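Local atomic coordinates of beta-Lactamase/D-Alanine Carboxypeptidase (Pseudomonas syringae pv. tomato, PDB entry 5EVI), a protein that probably hydrolyses beta-lactam antibiotics to substituted beta-amino acids, as a class C beta-lactamase of the AmpC type. Residues Lys71-Thr76 and Ile236-Ala241; Pro184-Asn189 and Ala250-Ala255. One frame throughout, in Å; residues are numbered along the deposited sequence.

How the interactions relate
Running from the N terminus, the chain first passes through 71-76 on helix 70-83, then 184-189 at the end of helix 174-186, then 236-241 on helix 232-243, and last 250-255 on helix 250-258. Interaction 1 closes a loop when 236-241 returns to 71-76; interaction 2 closes a shorter one when 250-255 meets 184-189. The segments alternate, so the two loops cross, and the centres of the two contacts lie about 9 Å apart. F73 and R237 of interaction 1 both pack against L188 of interaction 2. Together the contacts tie the central helix 70-83, the end of helix 174-186 and two consecutive helices into one largely helical region beside the large antiparallel sheet.

Interaction 1 of 2, residues Lys71-Thr76 and Ile236-Ala241; sequences KTFTAT and IRFVEA
The rings of F73 and F238 lie face against face in an offset stack, their centroids 4.2 Å apart and their planes inclined by 20°. F73 CE1 sits over the centre of the F238 ring, whereas F238 CE2 lies toward the rim of the F73 ring; the closest carbons are F73 CZ and F238 CD2, at 3.5 Å. Two threonine hydroxyls meet the outer end of the F238 ring: T76 OG1 lies in the ring plane, 3.6 Å from F238 CZ, and T72 OG1 is 3.4 Å from F238 CE2. With CG anti to the backbone N (chi1 -174°), F238 spans the distance between the helices, whose segment axes come no closer than 12.7 Å. Helix 70-83 is the central helix of the serine beta-lactamase fold; at its start lies what appears to be the SxxK motif, S68 to K71, with K71 NZ hydrogen-bonded to S68 OG, consistent with the catalytic centre of class C enzymes. T76 OG1 donates to T72 O, one turn earlier in the helix, at 2.6 Å, and T76 N binds the same carbonyl. T72 OG1 is itself hydrogen-bonded to I69 O, just ahead of the helix.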
loop_
_atom_site.group_PDB
_atom_site.type_symbol
_atom_site.label_atom_id
_atom_site.label_comp_id
_atom_site.label_asym_id
_atom_site.label_seq_id
_atom_site.Cartn_x
_atom_site.Cartn_y
_atom_site.Cartn_z
ATOM N N LYS D 71 -1.930 3.068 0.811
ATOM C CA LYS D 71 -1.303 3.998 -0.115
ATOM C C LYS D 71 -1.370 3.529 -1.556
ATOM O O LYS D 71 -1.462 4.372 -2.452
ATOM C CB LYS D 71 0.147 4.246 0.255
ATOM C CG LYS D 71 0.321 4.984 1.566
ATOM C CD LYS D 71 1.782 4.969 1.974
ATOM C CE LYS D 71 2.095 5.859 3.182
ATOM N NZ LYS D 71 1.944 5.226 4.513
ATOM N N THR D 72 -1.367 2.209 -1.791
ATOM C CA THR D 72 -1.456 1.712 -3.181
ATOM C C THR D 72 -2.814 2.017 -3.792
ATOM O O THR D 72 -2.909 2.179 -5.019
ATOM C CB THR D 72 -1.185 0.190 -3.344
ATOM O OG1 THR D 72 -2.169 -0.573 -2.631
ATOM C CG2 THR D 72 0.205 -0.182 -2.880
ATOM N N PHE D 73 -3.855 2.043 -2.950
ATOM C CA PHE D 73 -5.210 2.393 -3.392
ATOM C C PHE D 73 -5.328 3.882 -3.678
ATOM O O PHE D 73 -5.926 4.277 -4.679
ATOM C CB PHE D 73 -6.251 1.984 -2.356
ATOM C CG PHE D 73 -6.400 0.504 -2.213
ATOM C CD1 PHE D 73 -7.168 -0.216 -3.130
ATOM C CD2 PHE D 73 -5.767 -0.178 -1.183
ATOM C CE1 PHE D 73 -7.328 -1.595 -3.003
ATOM C CE2 PHE D 73 -5.918 -1.561 -1.049
ATOM C CZ PHE D 73 -6.693 -2.266 -1.964
ATOM N N THR D 74 -4.769 4.711 -2.798
ATOM C CA THR D 74 -4.747 6.151 -3.048
ATOM C C THR D 74 -4.073 6.445 -4.387
ATOM O O THR D 74 -4.574 7.269 -5.155
ATOM C CB THR D 74 -4.023 6.918 -1.936
ATOM O OG1 THR D 74 -4.836 6.895 -0.760
ATOM C CG2 THR D 74 -3.777 8.362 -2.318
ATOM N N ALA D 75 -2.926 5.804 -4.631
ATOM C CA ALA D 75 -2.189 5.984 -5.873
ATOM C C ALA D 75 -2.998 5.522 -7.084
ATOM O O ALA D 75 -3.035 6.199 -8.097
ATOM C CB ALA D 75 -0.842 5.273 -5.799
ATOM N N THR D 76 -3.681 4.392 -6.964
ATOM C CA THR D 76 -4.587 3.945 -8.014
ATOM C C THR D 76 -5.711 4.968 -8.238
ATOM O O THR D 76 -6.035 5.285 -9.386
ATOM C CB THR D 76 -5.123 2.544 -7.732
ATOM O OG1 THR D 76 -4.028 1.695 -7.327
ATOM C CG2 THR D 76 -5.810 1.990 -8.982
ATOM N N ILE D 236 -6.120 -10.073 -2.538
ATOM C CA ILE D 236 -5.529 -10.905 -3.601
ATOM C C ILE D 236 -6.173 -10.641 -4.977
ATOM O O ILE D 236 -5.526 -10.832 -6.007
ATOM C CB ILE D 236 -5.553 -12.417 -3.240
ATOM C CG1 ILE D 236 -4.574 -13.234 -4.105
ATOM C CG2 ILE D 236 -6.954 -13.002 -3.352
ATOM C CD1 ILE D 236 -3.109 -12.922 -3.879
ATOM N N ARG D 237 -7.435 -10.205 -4.987
ATOM C CA ARG D 237 -8.102 -9.747 -6.220
ATOM C C ARG D 237 -7.463 -8.457 -6.745
ATOM O O ARG D 237 -7.281 -8.303 -7.954
ATOM C CB ARG D 237 -9.602 -9.525 -5.985
ATOM C CG ARG D 237 -10.444 -9.432 -7.251
ATOM C CD ARG D 237 -11.834 -8.887 -6.953
ATOM N NE ARG D 237 -12.856 -9.416 -7.855
ATOM C CZ ARG D 237 -13.157 -8.942 -9.070
ATOM N NH1 ARG D 237 -12.514 -7.896 -9.600
ATOM N NH2 ARG D 237 -14.120 -9.530 -9.778
ATOM N N PHE D 238 -7.141 -7.540 -5.832
ATOM C CA PHE D 238 -6.420 -6.316 -6.178
ATOM C C PHE D 238 -5.009 -6.620 -6.687
ATOM O O PHE D 238 -4.527 -5.943 -7.587
ATOM C CB PHE D 238 -6.361 -5.362 -4.980
ATOM C CG PHE D 238 -5.767 -4.014 -5.297
ATOM C CD1 PHE D 238 -6.310 -3.214 -6.300
ATOM C CD2 PHE D 238 -4.674 -3.534 -4.583
ATOM C CE1 PHE D 238 -5.768 -1.969 -6.590
ATOM C CE2 PHE D 238 -4.130 -2.287 -4.869
ATOM C CZ PHE D 238 -4.677 -1.503 -5.873
ATOM N N VAL D 239 -4.360 -7.630 -6.106
ATOM C CA VAL D 239 -3.070 -8.131 -6.615
ATOM C C VAL D 239 -3.238 -8.715 -8.030
ATOM O O VAL D 239 -2.409 -8.474 -8.914
ATOM C CB VAL D 239 -2.439 -9.173 -5.654
ATOM C CG1 VAL D 239 -1.226 -9.860 -6.282
ATOM C CG2 VAL D 239 -2.039 -8.512 -4.346
ATOM N N GLU D 240 -4.308 -9.478 -8.239
ATOM C CA GLU D 240 -4.633 -9.996 -9.571
ATOM C C GLU D 240 -4.975 -8.893 -10.588
ATOM O O GLU D 240 -4.648 -9.024 -11.771
ATOM C CB GLU D 240 -5.741 -11.045 -9.494
ATOM C CG GLU D 240 -5.227 -12.369 -8.958
ATOM C CD GLU D 240 -6.319 -13.392 -8.735
ATOM O OE1 GLU D 240 -7.350 -13.363 -9.446
ATOM O OE2 GLU D 240 -6.138 -14.240 -7.840
ATOM N N ALA D 241 -5.606 -7.813 -10.123
ATOM C CA ALA D 241 -5.808 -6.614 -10.949
ATOM C C ALA D 241 -4.472 -6.026 -11.417
ATOM O O ALA D 241 -4.336 -5.654 -12.581
ATOM C CB ALA D 241 -6.620 -5.560 -10.199
#

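Interaction 2 of 2, residues Pro184-Asn189 and Ala250-Ala255; sequences PALGLN and APLQRA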
loop_
_atom_site.group_PDB
_atom_site.type_symbol
_atom_site.label_atom_id
_atom_site.label_comp_id
_atom_site.label_asym_id
_atom_site.label_seq_id
_atom_site.Cartn_x
_atom_site.Cartn_y
_atom_site.Cartn_z
ATOM N N PRO D 184 -15.850 -0.532 -5.773
ATOM C CA PRO D 184 -16.798 -1.178 -6.698
ATOM C C PRO D 184 -16.256 -1.415 -8.112
ATOM O O PRO D 184 -16.441 -2.511 -8.656
ATOM C CB PRO D 184 -17.980 -0.202 -6.723
ATOM C CG PRO D 184 -17.964 0.409 -5.372
ATOM C CD PRO D 184 -16.499 0.588 -5.060
ATOM N N ALA D 185 -15.604 -0.416 -8.696
ATOM C CA ALA D 185 -15.032 -0.539 -10.053
ATOM C C ALA D 185 -14.001 -1.668 -10.181
ATOM O O ALA D 185 -13.875 -2.267 -11.249
ATOM C CB ALA D 185 -14.413 0.781 -10.503
ATOM N N LEU D 186 -13.274 -1.942 -9.095
ATOM C CA LEU D 186 -12.296 -3.044 -9.038
ATOM C C LEU D 186 -12.880 -4.402 -8.635
ATOM O O LEU D 186 -12.165 -5.402 -8.671
ATOM C CB LEU D 186 -11.147 -2.687 -8.088
ATOM C CG LEU D 186 -10.232 -1.564 -8.579
ATOM C CD1 LEU D 186 -9.315 -1.094 -7.463
ATOM C CD2 LEU D 186 -9.413 -2.001 -9.789
ATOM N N GLY D 187 -14.152 -4.448 -8.243
ATOM C CA GLY D 187 -14.767 -5.676 -7.768
ATOM C C GLY D 187 -14.352 -6.061 -6.356
ATOM O O GLY D 187 -14.441 -7.231 -5.990
ATOM N N LEU D 188 -13.905 -5.079 -5.571
ATOM C CA LEU D 188 -13.565 -5.276 -4.163
ATOM C C LEU D 188 -14.748 -4.864 -3.292
ATOM O O LEU D 188 -14.888 -3.691 -2.942
ATOM C CB LEU D 188 -12.334 -4.444 -3.791
ATOM C CG LEU D 188 -11.051 -4.665 -4.597
ATOM C CD1 LEU D 188 -9.880 -3.995 -3.888
ATOM C CD2 LEU D 188 -10.775 -6.145 -4.806
ATOM N N ASN D 189 -15.590 -5.837 -2.946
ATOM C CA ASN D 189 -16.837 -5.583 -2.220
ATOM C C ASN D 189 -16.792 -6.025 -0.739
ATOM O O ASN D 189 -17.824 -6.315 -0.129
ATOM C CB ASN D 189 -18.007 -6.213 -2.991
ATOM C CG ASN D 189 -18.165 -5.623 -4.387
ATOM O OD1 ASN D 189 -17.975 -6.313 -5.391
ATOM N ND2 ASN D 189 -18.487 -4.331 -4.456
ATOM N N ALA D 250 -10.378 0.283 -20.403
ATOM C CA ALA D 250 -9.030 0.793 -20.633
ATOM C C ALA D 250 -8.586 1.856 -19.609
ATOM O O ALA D 250 -7.430 1.829 -19.181
ATOM C CB ALA D 250 -8.877 1.307 -22.068
ATOM N N PRO D 251 -9.494 2.778 -19.198
ATOM C CA PRO D 251 -9.056 3.720 -18.152
ATOM C C PRO D 251 -8.638 3.057 -16.838
ATOM O O PRO D 251 -7.624 3.445 -16.264
ATOM C CB PRO D 251 -10.277 4.621 -17.943
ATOM C CG PRO D 251 -10.990 4.589 -19.255
ATOM C CD PRO D 251 -10.782 3.194 -19.789
ATOM N N LEU D 252 -9.402 2.076 -16.361
ATOM C CA LEU D 252 -9.062 1.424 -15.081
ATOM C C LEU D 252 -7.886 0.467 -15.220
ATOM O O LEU D 252 -7.065 0.367 -14.308
ATOM C CB LEU D 252 -10.274 0.691 -14.479
ATOM C CG LEU D 252 -10.098 0.164 -13.050
ATOM C CD1 LEU D 252 -9.424 1.155 -12.110
ATOM C CD2 LEU D 252 -11.453 -0.242 -12.491
ATOM N N GLN D 253 -7.823 -0.239 -16.347
ATOM C CA GLN D 253 -6.615 -0.982 -16.754
ATOM C C GLN D 253 -5.386 -0.095 -16.740
ATOM O O GLN D 253 -4.390 -0.415 -16.116
ATOM C CB GLN D 253 -6.771 -1.581 -18.165
ATOM C CG GLN D 253 -7.674 -2.802 -18.240
ATOM C CD GLN D 253 -6.964 -4.113 -17.932
ATOM O OE1 GLN D 253 -7.501 -4.977 -17.234
ATOM N NE2 GLN D 253 -5.747 -4.271 -18.465
ATOM N N ARG D 254 -5.454 1.024 -17.444
ATOM C CA ARG D 254 -4.357 1.998 -17.433
ATOM C C ARG D 254 -4.002 2.466 -16.017
ATOM O O ARG D 254 -2.814 2.610 -15.703
ATOM C CB ARG D 254 -4.716 3.198 -18.293
ATOM C CG ARG D 254 -3.601 4.195 -18.393
ATOM C CD ARG D 254 -4.071 5.556 -18.826
ATOM N NE ARG D 254 -3.044 6.554 -18.550
ATOM C CZ ARG D 254 -3.066 7.796 -19.011
ATOM N NH1 ARG D 254 -2.076 8.610 -18.695
ATOM N NH2 ARG D 254 -4.047 8.221 -19.807
ATOM N N ALA D 255 -5.032 2.727 -15.199
ATOM C CA ALA D 255 -4.858 3.145 -13.783
ATOM C C ALA D 255 -4.036 2.170 -12.984
ATOM O O ALA D 255 -3.117 2.579 -12.283
ATOM C CB ALA D 255 -6.197 3.371 -13.093
#
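L252 meets A185 and L186 through its isobutyl end, and one methyl does most of the work. Its CD2 lies 3.4 Å from A185 O and 3.7 Å from A185 CB, so a single carbon touches both the carbonyl and the methyl of the alanine. The same CD2 is 3.8 Å from L186 CD2, while L252 CD1 reaches that leucine methyl at 3.9 Å, bringing both branches of L252 to it. A chi1 of -171° swings CG of L252 away from its own amide nitrogen and carries the isobutyl group toward the end of helix 174-186. On L186 the bond from CA to CB does not aim at the partner, yet CD2 bends back to it. The two leucine side chains are both buried; L186 also packs on F238, and W80 of helix 70-83 touches both A185 and L252.

The contact thins quickly beyond this cluster. No hydrogen bond joins the segments, and just 120 Å² is buried between them, both sides summed. A185 lies at the partly exposed margin, and P184, A250 and R254 of the flanking positions are exposed; R254 forms a salt bridge with D258 on its own helix. A polar tie comes from outside the two segments, where Y248 OH, just ahead of helix 250-258, is hydrogen-bonded to L186 O. Past L186 the chain turns at G187, whose positive phi (76°) and two hydrogen bonds back into the last turn end helix 174-186 in a Schellman motif.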